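Local coordinates for protein dihydrodipicolinate synthase (Oceanobacillus iheyensis HTE831, PDB 3D0C) that probably catalyses the condensation of pyruvate with aspartate semialdehyde to 4-hydroxy-tetrahydrodipicolinate, a step of lysine biosynthesis, on a TIM-barrel scaffold, at residues 220-225 against 242-247; 249-254 against 290-295. The protein carries 1 engineered substitution. One frame throughout, in Å; residues are numbered along the deposited sequence.

Contact 1 of 2, residues 220-225 against 242-247; sequences PQKSFA and WEDVVP
Lys222 reaches across from the helix of 220-225 to Asp244 on the helix of 242-247 and ends in a salt bridge, Lys222 NZ to Asp244 OD2 at 2.8 Å. The ammonium group meets the carboxylate on the syn lone pair of OD2, the side facing the other oxygen, and the two side chains run at about a right angle. A long chain suits the place, because Lys222 CA and Asp244 CA lie 8.4 Å apart, a gap that a lysine and a short acid can span together. The methylenes make contacts of their own: Lys222 CE lies 3.5 Å from Asp244 OD2, and Lys222 CB packs on Val245 CG1 at 4.0 Å. The lysine stem and the valine run antiparallel past one another, and Val245 offers its CG1 methyl to Lys222 CB and CD. The stem is extended as far as CE, and a bend at the last torsion (chi4 -64°) swings NZ onto OD2. With an alanine here, Asp244 OD2 would probably lose its cationic mate, Trp300 its cation, and the Val245 methyl the part of its cover given by the outer lysine stem.

Farther out, the C-terminal helix 287-303 closes over the pair: Trp300 makes a cation-pi contact with Lys222 and donates its NE1 hydrogen to Asp244 O. On the inner side, buried Val245 also touches Leu215 and Glu197, while Ser223, turned away from the 242-247 helix, hydrogen-bonds Glu197. The whole is helix-helix packing away from the predicted active site, in which the outer helix after the eighth barrel strand of a TIM barrel is joined to the C-terminal helices that follow it in the DapA family.

Contact 2 of 2, residues 249-254 against 290-295; sequences EDLRAK and RLELEE
Leu251 points its forked end at the helix of 290-295 and sets one methyl against each of two successive residues. Leu251 CD1 comes to 3.9 Å from Leu293 CA and meets the methyl Leu293 CD1 at 4.1 Å. The leucine and Glu292 side chains meet at a slant, Leu251 CD2 lying 3.9 Å from Glu292 CB and 3.7 Å from Glu292 OE1. The rotation of Leu251 (chi1 -81°, chi2 173°) carries the two methyls to these neighbours. Leucine fits here because its fork can serve a buried apolar residue and an exposed acid together.

Lys254, one turn later, crosses Glu292 at about a right angle, but Lys254 NZ and Glu292 OE2 stay 4.1 Å apart, too far for a salt bridge, though the charges should still attract. The true ionic partner of this lysine is Asp289, just ahead of 290-295. Ile263 of helix 260-270 also packs on Leu251, and Leu285 on Leu293, carrying the apolar layer past the two helices. The axes of 249-254 and 290-295 approach to 11.0 Å, their N-to-C directions 167° apart: a loosely spaced antiparallel helix pair within the C-terminal helical region that follows the barrel in this family.

From the N terminus the chain first completes the eight parallel strands of the barrel, the last being 210-213, and then enters helix 220-232. Contact 1 closes a short, almost wholly helical loop of 16 residues by folding helix 235-257 back against helix 220-232. Contact 2 opens only after that loop is shut: the same long helix, a little farther along, is met by helix 287-303 at the end of a 35-residue excursion through helix 260-270. The two loops are therefore in series, neither nesting nor crossing. Helix 235-257 is common to both, linking the last outer helix of the barrel to the C-terminal helix, with contact centres about 14 Å apart.

Contact 1 of 2, residues 220-225 against 242-247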
ATOM      1  N   PRO A 220      11.335  14.198  22.888  1.00 24.84           N
ATOM      2  CA  PRO A 220      11.791  12.896  23.385  1.00 25.18           C
ATOM      3  C   PRO A 220      11.679  12.705  24.901  1.00 26.46           C
ATOM      4  O   PRO A 220      11.468  11.584  25.373  1.00 23.72           O
ATOM      5  CB  PRO A 220      13.239  12.836  22.906  1.00 24.65           C
ATOM      6  CG  PRO A 220      13.657  14.273  22.952  1.00 25.66           C
ATOM      7  CD  PRO A 220      12.461  14.962  22.321  1.00 24.69           C
ATOM      8  N   GLN A 221      11.830  13.791  25.659  1.00 25.99           N
ATOM      9  CA  GLN A 221      11.755  13.709  27.121  1.00 26.79           C
ATOM     10  C   GLN A 221      10.385  13.210  27.598  1.00 24.57           C
ATOM     11  O   GLN A 221      10.296  12.531  28.619  1.00 23.64           O
ATOM     12  CB  GLN A 221      12.081  15.070  27.767  1.00 31.20           C
ATOM     13  CG  GLN A 221      13.441  15.661  27.337  1.00 36.34           C
ATOM     14  CD  GLN A 221      13.905  16.843  28.201  1.00 40.67           C
ATOM     15  OE1 GLN A 221      13.143  17.778  28.470  1.00 42.35           O
ATOM     16  NE2 GLN A 221      15.170  16.806  28.621  1.00 39.51           N
ATOM     17  N   LYS A 222       9.323  13.541  26.866  1.00 24.92           N
ATOM     18  CA  LYS A 222       7.986  13.083  27.240  1.00 24.28           C
ATOM     19  C   LYS A 222       7.866  11.584  26.960  1.00 24.17           C
ATOM     20  O   LYS A 222       7.352  10.819  27.782  1.00 22.61           O
ATOM     21  CB  LYS A 222       6.912  13.838  26.455  1.00 26.52           C
ATOM     22  CG  LYS A 222       6.769  15.308  26.838  1.00 30.12           C
ATOM     23  CD  LYS A 222       5.647  15.970  26.052  1.00 33.41           C
ATOM     24  CE  LYS A 222       5.536  17.455  26.359  1.00 37.29           C
ATOM     25  NZ  LYS A 222       5.166  17.733  27.776  1.00 38.67           N
ATOM     26  N   SER A 223       8.344  11.175  25.788  1.00 22.07           N
ATOM     27  CA  SER A 223       8.312   9.776  25.390  1.00 19.34           C
ATOM     28  C   SER A 223       9.104   8.931  26.376  1.00 20.06           C
ATOM     29  O   SER A 223       8.683   7.830  26.737  1.00 19.84           O
ATOM     30  CB  SER A 223       8.913   9.610  23.988  1.00 18.42           C
ATOM     31  OG  SER A 223       8.154  10.317  23.027  1.00 18.07           O
ATOM     32  N   PHE A 224      10.259   9.439  26.801  1.00 20.25           N
ATOM     33  CA  PHE A 224      11.092   8.703  27.744  1.00 22.49           C
ATOM     34  C   PHE A 224      10.523   8.736  29.155  1.00 21.09           C
ATOM     35  O   PHE A 224      10.807   7.850  29.957  1.00 19.64           O
ATOM     36  CB  PHE A 224      12.528   9.232  27.731  1.00 24.92           C
ATOM     37  CG  PHE A 224      13.407   8.549  26.721  1.00 30.41           C
ATOM     38  CD1 PHE A 224      13.855   7.250  26.938  1.00 33.11           C
ATOM     39  CD2 PHE A 224      13.749   9.188  25.536  1.00 31.59           C
ATOM     40  CE1 PHE A 224      14.636   6.596  25.985  1.00 35.20           C
ATOM     41  CE2 PHE A 224      14.526   8.548  24.578  1.00 34.05           C
ATOM     42  CZ  PHE A 224      14.969   7.250  24.802  1.00 34.64           C
ATOM     43  N   ALA A 225       9.731   9.762  29.455  1.00 20.43           N
ATOM     44  CA  ALA A 225       9.099   9.855  30.770  1.00 20.44           C
ATOM     45  C   ALA A 225       8.071   8.719  30.838  1.00 22.54           C
ATOM     46  O   ALA A 225       7.900   8.063  31.872  1.00 22.09           O
ATOM     47  CB  ALA A 225       8.414  11.205  30.935  1.00 20.01           C
ATOM     48  N   TRP A 242       0.664   9.874  29.682  1.00 22.57           N
ATOM     49  CA  TRP A 242      -0.225   9.399  28.628  1.00 25.77           C
ATOM     50  C   TRP A 242      -1.222  10.482  28.226  1.00 24.72           C
ATOM     51  O   TRP A 242      -1.362  10.793  27.043  1.00 21.30           O
ATOM     52  CB  TRP A 242      -0.969   8.152  29.120  1.00 30.05           C
ATOM     53  CG  TRP A 242      -2.060   7.662  28.229  1.00 37.35           C
ATOM     54  CD1 TRP A 242      -1.925   7.008  27.037  1.00 38.80           C
ATOM     55  CD2 TRP A 242      -3.464   7.759  28.475  1.00 39.10           C
ATOM     56  NE1 TRP A 242      -3.160   6.689  26.528  1.00 40.24           N
ATOM     57  CE2 TRP A 242      -4.124   7.139  27.393  1.00 42.26           C
ATOM     58  CE3 TRP A 242      -4.232   8.309  29.509  1.00 43.70           C
ATOM     59  CZ2 TRP A 242      -5.516   7.053  27.315  1.00 45.62           C
ATOM     60  CZ3 TRP A 242      -5.617   8.224  29.430  1.00 48.60           C
ATOM     61  CH2 TRP A 242      -6.243   7.599  28.340  1.00 48.36           C
ATOM     62  N   GLU A 243      -1.918  11.050  29.209  1.00 22.21           N
ATOM     63  CA  GLU A 243      -2.895  12.106  28.943  1.00 24.01           C
ATOM     64  C   GLU A 243      -2.232  13.315  28.300  1.00 21.94           C
ATOM     65  O   GLU A 243      -2.857  14.043  27.523  1.00 19.22           O
ATOM     66  CB  GLU A 243      -3.549  12.601  30.236  1.00 28.21           C
ATOM     67  CG  GLU A 243      -4.171  11.545  31.102  1.00 34.88           C
ATOM     68  CD  GLU A 243      -4.872  12.162  32.292  1.00 37.74           C
ATOM     69  OE1 GLU A 243      -4.236  12.968  33.004  1.00 37.80           O
ATOM     70  OE2 GLU A 243      -6.056  11.845  32.508  1.00 39.27           O
ATOM     71  N   ASP A 244      -0.968  13.530  28.649  1.00 21.73           N
ATOM     72  CA  ASP A 244      -0.200  14.667  28.152  1.00 26.33           C
ATOM     73  C   ASP A 244       0.207  14.561  26.683  1.00 23.51           C
ATOM     74  O   ASP A 244       0.263  15.574  25.983  1.00 23.48           O
ATOM     75  CB  ASP A 244       1.050  14.860  29.023  1.00 27.30           C
ATOM     76  CG  ASP A 244       1.788  16.157  28.717  1.00 32.64           C
ATOM     77  OD1 ASP A 244       1.153  17.232  28.771  1.00 31.56           O
ATOM     78  OD2 ASP A 244       3.007  16.103  28.433  1.00 34.18           O
ATOM     79  N   VAL A 245       0.477  13.347  26.207  1.00 22.87           N
ATOM     80  CA  VAL A 245       0.900  13.164  24.817  1.00 22.90           C
ATOM     81  C   VAL A 245      -0.195  12.711  23.853  1.00 23.24           C
ATOM     82  O   VAL A 245      -0.056  12.859  22.632  1.00 23.46           O
ATOM     83  CB  VAL A 245       2.066  12.162  24.722  1.00 25.28           C
ATOM     84  CG1 VAL A 245       3.247  12.661  25.533  1.00 25.47           C
ATOM     85  CG2 VAL A 245       1.617  10.790  25.205  1.00 24.80           C
ATOM     86  N   VAL A 246      -1.283  12.165  24.388  1.00 24.13           N
ATOM     87  CA  VAL A 246      -2.384  11.702  23.546  1.00 22.88           C
ATOM     88  C   VAL A 246      -2.860  12.766  22.550  1.00 22.53           C
ATOM     89  O   VAL A 246      -3.114  12.458  21.383  1.00 20.88           O
ATOM     90  CB  VAL A 246      -3.575  11.219  24.405  1.00 23.47           C
ATOM     91  CG1 VAL A 246      -4.836  11.125  23.556  1.00 25.39           C
ATOM     92  CG2 VAL A 246      -3.256   9.845  24.995  1.00 25.11           C
ATOM     93  N   PRO A 247      -2.981  14.033  22.991  1.00 21.66           N
ATOM     94  CA  PRO A 247      -3.432  15.112  22.100  1.00 23.58           C
ATOM     95  C   PRO A 247      -2.584  15.227  20.829  1.00 22.22           C
ATOM     96  O   PRO A 247      -3.096  15.558  19.758  1.00 21.34           O
ATOM     97  CB  PRO A 247      -3.316  16.354  22.982  1.00 24.90           C
ATOM     98  CG  PRO A 247      -3.606  15.804  24.357  1.00 25.47           C
ATOM     99  CD  PRO A 247      -2.763  14.548  24.357  1.00 23.17           C
TER

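Contact 2 of 2, residues 249-254 against 290-295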
ATOM      1  N   GLU A 249      -0.748  12.652  19.465  1.00 19.17           N
ATOM      2  CA  GLU A 249      -1.012  11.464  18.670  1.00 18.66           C
ATOM      3  C   GLU A 249      -2.375  11.557  18.009  1.00 17.19           C
ATOM      4  O   GLU A 249      -2.553  11.089  16.889  1.00 16.79           O
ATOM      5  CB  GLU A 249      -0.903  10.210  19.543  1.00 22.46           C
ATOM      6  CG  GLU A 249       0.511   9.986  20.064  1.00 25.53           C
ATOM      7  CD  GLU A 249       1.515   9.731  18.942  1.00 29.22           C
ATOM      8  OE1 GLU A 249       1.481   8.636  18.348  1.00 30.05           O
ATOM      9  OE2 GLU A 249       2.333  10.627  18.648  1.00 25.74           O
ATOM     10  N   ASP A 250      -3.343  12.173  18.681  1.00 18.13           N
ATOM     11  CA  ASP A 250      -4.660  12.308  18.068  1.00 20.25           C
ATOM     12  C   ASP A 250      -4.591  13.238  16.853  1.00 19.19           C
ATOM     13  O   ASP A 250      -5.239  12.989  15.837  1.00 18.86           O
ATOM     14  CB  ASP A 250      -5.692  12.811  19.083  1.00 22.24           C
ATOM     15  CG  ASP A 250      -6.151  11.714  20.030  1.00 26.98           C
ATOM     16  OD1 ASP A 250      -5.945  10.520  19.708  1.00 27.85           O
ATOM     17  OD2 ASP A 250      -6.726  12.037  21.087  1.00 24.99           O
ATOM     18  N   LEU A 251      -3.811  14.309  16.948  1.00 20.20           N
ATOM     19  CA  LEU A 251      -3.676  15.214  15.807  1.00 19.42           C
ATOM     20  C   LEU A 251      -3.067  14.456  14.633  1.00 17.08           C
ATOM     21  O   LEU A 251      -3.493  14.619  13.490  1.00 18.93           O
ATOM     22  CB  LEU A 251      -2.771  16.402  16.145  1.00 22.56           C
ATOM     23  CG  LEU A 251      -3.408  17.562  16.918  1.00 26.74           C
ATOM     24  CD1 LEU A 251      -2.336  18.576  17.329  1.00 27.82           C
ATOM     25  CD2 LEU A 251      -4.463  18.220  16.041  1.00 26.35           C
ATOM     26  N   ARG A 252      -2.076  13.622  14.916  1.00 15.90           N
ATOM     27  CA  ARG A 252      -1.407  12.864  13.861  1.00 18.82           C
ATOM     28  C   ARG A 252      -2.353  11.887  13.181  1.00 16.98           C
ATOM     29  O   ARG A 252      -2.226  11.615  11.983  1.00 16.68           O
ATOM     30  CB  ARG A 252      -0.220  12.085  14.430  1.00 18.77           C
ATOM     31  CG  ARG A 252       0.876  12.948  15.025  1.00 21.54           C
ATOM     32  CD  ARG A 252       1.993  12.089  15.592  1.00 26.12           C
ATOM     33  NE  ARG A 252       2.683  11.328  14.552  1.00 28.77           N
ATOM     34  CZ  ARG A 252       3.433  10.257  14.790  1.00 33.71           C
ATOM     35  NH1 ARG A 252       3.582   9.814  16.033  1.00 33.14           N
ATOM     36  NH2 ARG A 252       4.040   9.632  13.792  1.00 31.60           N
ATOM     37  N   ALA A 253      -3.308  11.372  13.947  1.00 16.43           N
ATOM     38  CA  ALA A 253      -4.246  10.394  13.422  1.00 18.29           C
ATOM     39  C   ALA A 253      -5.406  10.976  12.608  1.00 18.15           C
ATOM     40  O   ALA A 253      -6.112  10.233  11.934  1.00 17.48           O
ATOM     41  CB  ALA A 253      -4.779   9.524  14.572  1.00 19.48           C
ATOM     42  N   LYS A 254      -5.601  12.292  12.647  1.00 19.38           N
ATOM     43  CA  LYS A 254      -6.700  12.905  11.896  1.00 22.82           C
ATOM     44  C   LYS A 254      -6.615  12.647  10.394  1.00 21.97           C
ATOM     45  O   LYS A 254      -5.528  12.480   9.840  1.00 19.73           O
ATOM     46  CB  LYS A 254      -6.750  14.419  12.119  1.00 25.94           C
ATOM     47  CG  LYS A 254      -7.022  14.858  13.547  1.00 29.75           C
ATOM     48  CD  LYS A 254      -7.365  16.351  13.595  1.00 33.68           C
ATOM     49  CE  LYS A 254      -8.706  16.637  12.915  1.00 36.01           C
ATOM     50  NZ  LYS A 254      -9.079  18.082  12.913  1.00 37.73           N
ATOM     51  N   ARG A 290      -3.463  23.410  11.952  1.00 23.55           N
ATOM     52  CA  ARG A 290      -2.242  24.141  12.256  1.00 24.01           C
ATOM     53  C   ARG A 290      -2.455  24.898  13.579  1.00 24.33           C
ATOM     54  O   ARG A 290      -1.603  24.881  14.466  1.00 23.98           O
ATOM     55  CB  ARG A 290      -1.906  25.098  11.097  1.00 24.14           C
ATOM     56  CG  ARG A 290      -0.546  25.785  11.205  1.00 26.52           C
ATOM     57  CD  ARG A 290      -0.145  26.517   9.908  1.00 27.79           C
ATOM     58  NE  ARG A 290       0.222  25.634   8.794  1.00 29.67           N
ATOM     59  CZ  ARG A 290      -0.579  25.334   7.773  1.00 31.56           C
ATOM     60  NH1 ARG A 290      -1.807  25.841   7.720  1.00 30.67           N
ATOM     61  NH2 ARG A 290      -0.148  24.552   6.787  1.00 31.80           N
ATOM     62  N   LEU A 291      -3.610  25.536  13.712  1.00 23.61           N
ATOM     63  CA  LEU A 291      -3.938  26.277  14.927  1.00 26.18           C
ATOM     64  C   LEU A 291      -3.985  25.336  16.133  1.00 26.31           C
ATOM     65  O   LEU A 291      -3.459  25.648  17.205  1.00 28.75           O
ATOM     66  CB  LEU A 291      -5.289  26.979  14.750  1.00 26.37           C
ATOM     67  CG  LEU A 291      -5.848  27.762  15.941  1.00 28.36           C
ATOM     68  CD1 LEU A 291      -4.819  28.779  16.430  1.00 28.05           C
ATOM     69  CD2 LEU A 291      -7.147  28.447  15.523  1.00 30.13           C
ATOM     70  N   GLU A 292      -4.603  24.173  15.951  1.00 26.11           N
ATOM     71  CA  GLU A 292      -4.700  23.201  17.036  1.00 24.71           C
ATOM     72  C   GLU A 292      -3.323  22.769  17.512  1.00 22.46           C
ATOM     73  O   GLU A 292      -3.099  22.599  18.713  1.00 22.29           O
ATOM     74  CB  GLU A 292      -5.503  21.975  16.599  1.00 25.53           C
ATOM     75  CG  GLU A 292      -7.001  22.130  16.781  1.00 29.76           C
ATOM     76  CD  GLU A 292      -7.726  20.793  16.817  1.00 31.25           C
ATOM     77  OE1 GLU A 292      -7.312  19.910  17.604  1.00 32.53           O
ATOM     78  OE2 GLU A 292      -8.713  20.634  16.066  1.00 34.73           O
ATOM     79  N   LEU A 293      -2.399  22.593  16.573  1.00 22.28           N
ATOM     80  CA  LEU A 293      -1.049  22.183  16.926  1.00 22.52           C
ATOM     81  C   LEU A 293      -0.335  23.293  17.689  1.00 23.87           C
ATOM     82  O   LEU A 293       0.329  23.044  18.700  1.00 20.45           O
ATOM     83  CB  LEU A 293      -0.259  21.831  15.663  1.00 22.93           C
ATOM     84  CG  LEU A 293       1.212  21.475  15.885  1.00 22.06           C
ATOM     85  CD1 LEU A 293       1.338  20.312  16.863  1.00 22.78           C
ATOM     86  CD2 LEU A 293       1.841  21.124  14.555  1.00 20.27           C
ATOM     87  N   GLU A 294      -0.472  24.521  17.196  1.00 23.60           N
ATOM     88  CA  GLU A 294       0.165  25.666  17.839  1.00 25.05           C
ATOM     89  C   GLU A 294      -0.311  25.800  19.286  1.00 24.60           C
ATOM     90  O   GLU A 294       0.484  26.074  20.189  1.00 27.31           O
ATOM     91  CB  GLU A 294      -0.132  26.952  17.052  1.00 23.98           C
ATOM     92  CG  GLU A 294       0.348  26.918  15.600  1.00 28.10           C
ATOM     93  CD  GLU A 294       0.025  28.193  14.833  1.00 29.85           C
ATOM     94  OE1 GLU A 294      -0.889  28.936  15.258  1.00 31.03           O
ATOM     95  OE2 GLU A 294       0.678  28.449  13.797  1.00 31.37           O
ATOM     96  N   GLU A 295      -1.605  25.600  19.503  1.00 25.02           N
ATOM     97  CA  GLU A 295      -2.176  25.694  20.842  1.00 26.54           C
ATOM     98  C   GLU A 295      -1.645  24.587  21.754  1.00 27.50           C
ATOM     99  O   GLU A 295      -1.404  24.819  22.940  1.00 27.13           O
ATOM    100  CB  GLU A 295      -3.700  25.605  20.780  1.00 27.36           C
ATOM    101  CG  GLU A 295      -4.352  26.650  19.883  1.00 32.33           C
ATOM    102  CD  GLU A 295      -5.869  26.639  19.980  1.00 32.97           C
ATOM    103  OE1 GLU A 295      -6.480  25.581  19.710  1.00 33.95           O
ATOM    104  OE2 GLU A 295      -6.451  27.690  20.328  1.00 36.50           O
TER